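Local coordinates for protein Phospholipase/Carboxylesterase (Dyadobacter fermentans, PDB 4H0C) that probably hydrolyses carboxylic esters, perhaps including palmitoyl thioesters on proteins, as a member of the alpha/beta-hydrolase superfamily, at residues Q73-P76 against A77-S80. Residues are numbered along the deposited sequence; the frame is centred on the assembly and turned at random.
Sequences QNQP and ALDS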
ATOM      1  N   GLN A  73     -13.246  -8.460  12.999  1.00 16.86           N
ATOM      2  CA  GLN A  73     -14.428  -8.270  12.138  1.00 15.62           C
ATOM      3  C   GLN A  73     -14.049  -8.175  10.671  1.00 15.09           C
ATOM      4  O   GLN A  73     -14.899  -8.355   9.799  1.00 15.92           O
ATOM      5  CB  GLN A  73     -15.267  -7.062  12.587  1.00 15.51           C
ATOM      6  CG  GLN A  73     -15.948  -7.302  13.928  1.00 16.99           C
ATOM      7  CD  GLN A  73     -16.550  -6.047  14.512  1.00 21.02           C
ATOM      8  OE1 GLN A  73     -16.567  -4.996  13.875  1.00 18.86           O
ATOM      9  NE2 GLN A  73     -17.050  -6.152  15.750  1.00 29.82           N
ATOM     10  N   ASN A  74     -12.766  -7.927  10.411  1.00 14.74           N
ATOM     11  CA  ASN A  74     -12.210  -7.854   9.048  1.00 12.72           C
ATOM     12  C   ASN A  74     -11.477  -9.104   8.640  1.00 15.84           C
ATOM     13  O   ASN A  74     -10.856  -9.144   7.570  1.00 16.99           O
ATOM     14  CB  ASN A  74     -11.296  -6.632   8.878  1.00 13.60           C
ATOM     15  CG  ASN A  74     -12.086  -5.381   8.500  1.00 14.52           C
ATOM     16  OD1 ASN A  74     -13.012  -5.455   7.677  1.00 17.00           O
ATOM     17  ND2 ASN A  74     -11.717  -4.230   9.070  1.00 14.21           N
ATOM     18  N   GLN A  75     -11.556 -10.119   9.500  1.00 17.22           N
ATOM     19  CA  GLN A  75     -10.895 -11.407   9.273  1.00 16.27           C
ATOM     20  C   GLN A  75     -11.949 -12.455   8.945  1.00 17.40           C
ATOM     21  O   GLN A  75     -13.050 -12.407   9.509  1.00 20.15           O
ATOM     22  CB  GLN A  75     -10.109 -11.814  10.521  1.00 17.11           C
ATOM     23  CG  GLN A  75      -8.881 -10.952  10.784  1.00 16.15           C
ATOM     24  CD  GLN A  75      -7.780 -11.134   9.746  1.00 18.11           C
ATOM     25  OE1 GLN A  75      -7.987 -11.735   8.681  1.00 17.72           O
ATOM     26  NE2 GLN A  75      -6.599 -10.608  10.050  1.00 20.01           N
ATOM     27  N   PRO A  76     -11.622 -13.433   8.080  1.00 18.59           N
ATOM     28  CA  PRO A  76     -10.320 -13.776   7.473  1.00 19.05           C
ATOM     29  C   PRO A  76      -9.958 -13.051   6.170  1.00 18.32           C
ATOM     30  O   PRO A  76      -8.884 -13.296   5.643  1.00 17.68           O
ATOM     31  CB  PRO A  76     -10.463 -15.281   7.216  1.00 18.53           C
ATOM     32  CG  PRO A  76     -11.913 -15.403   6.876  1.00 19.46           C
ATOM     33  CD  PRO A  76     -12.596 -14.519   7.878  1.00 19.50           C
ATOM     34  N   ALA A  77     -10.815 -12.153   5.682  1.00 17.96           N
ATOM     35  CA  ALA A  77     -10.560 -11.432   4.423  1.00 15.75           C
ATOM     36  C   ALA A  77      -9.233 -10.679   4.442  1.00 14.86           C
ATOM     37  O   ALA A  77      -8.473 -10.725   3.450  1.00 15.66           O
ATOM     38  CB  ALA A  77     -11.702 -10.475   4.112  1.00 16.99           C
ATOM     39  N   LEU A  78      -8.935 -10.025   5.568  1.00 14.25           N
ATOM     40  CA  LEU A  78      -7.669  -9.275   5.693  1.00 13.76           C
ATOM     41  C   LEU A  78      -6.446 -10.193   5.539  1.00 13.09           C
ATOM     42  O   LEU A  78      -5.560  -9.899   4.737  1.00 12.93           O
ATOM     43  CB  LEU A  78      -7.596  -8.465   7.009  1.00 15.31           C
ATOM     44  CG  LEU A  78      -6.240  -7.762   7.253  1.00 13.38           C
ATOM     45  CD1 LEU A  78      -5.963  -6.722   6.172  1.00 14.62           C
ATOM     46  CD2 LEU A  78      -6.194  -7.113   8.644  1.00 16.47           C
ATOM     47  N   ASP A  79      -6.413 -11.307   6.288  1.00 13.88           N
ATOM     48  CA  ASP A  79      -5.324 -12.274   6.179  1.00 14.64           C
ATOM     49  C   ASP A  79      -5.217 -12.758   4.751  1.00 14.94           C
ATOM     50  O   ASP A  79      -4.111 -12.914   4.228  1.00 16.00           O
ATOM     51  CB  ASP A  79      -5.534 -13.461   7.111  1.00 16.56           C
ATOM     52  CG  ASP A  79      -5.117 -13.169   8.531  1.00 19.94           C
ATOM     53  OD1 ASP A  79      -4.389 -12.165   8.753  1.00 21.62           O
ATOM     54  OD2 ASP A  79      -5.511 -13.958   9.432  1.00 25.53           O
ATOM     55  N   SER A  80      -6.371 -12.979   4.113  1.00 15.01           N
ATOM     56  CA  SER A  80      -6.377 -13.407   2.715  1.00 16.40           C
ATOM     57  C   SER A  80      -5.781 -12.323   1.816  1.00 13.52           C
ATOM     58  O   SER A  80      -5.026 -12.626   0.882  1.00 15.01           O
ATOM     59  CB  SER A  80      -7.792 -13.760   2.255  1.00 16.60           C
ATOM     60  OG  SER A  80      -7.723 -14.459   1.023  1.00 17.45           O
TER
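Asn74 meets Leu78 through its backbone: the carbonyl O of Asn74, at the end of a short 3-10 turn, accepts a hydrogen bond from Leu78 N at 2.9 Å, with the donor lying in the carbonyl plane. The buried side-chain amide of Asn74 turns instead to the preceding loop, where OD1 accepts from Tyr65 N and ND2 donates to Ser66 O, so the residue ties that loop to the helix start. Gln75 illustrates how a side chain can stand in for a main-chain carbonyl: its own backbone O is turned away from the helix, and OE1 takes the place this O would have in a regular helix. With its chain bent at chi2 (-68°), the amide folds back over the first turn, and OE1 accepts from Asp79 N at 2.9 Å; the donor is tilted 20° from the amide carbonyl plane. This bond fixes the amide, and a weak one from NE2 to OD1 of Asp79, at 3.0 Å, only adds to it. Amide and carboxylate planes stand 50° apart. NE2 of Gln75 also lies 3.8 Å from CD2 of Leu78. In the alpha/beta-hydrolase fold this helix, 77-94, follows the loop after strand 50-55 and leads into strand 102-107, spanning the connection between two parallel strands of the central sheet. Pro76, entered through a cis peptide bond, turns the chain into the helix, and its O receives Ser80 N at 3.0 Å, in the usual helical i to i+4 pattern. Its ring touches Met4, while Ser80 OG bonds to His7 N, bringing the N-terminal segment against this first turn.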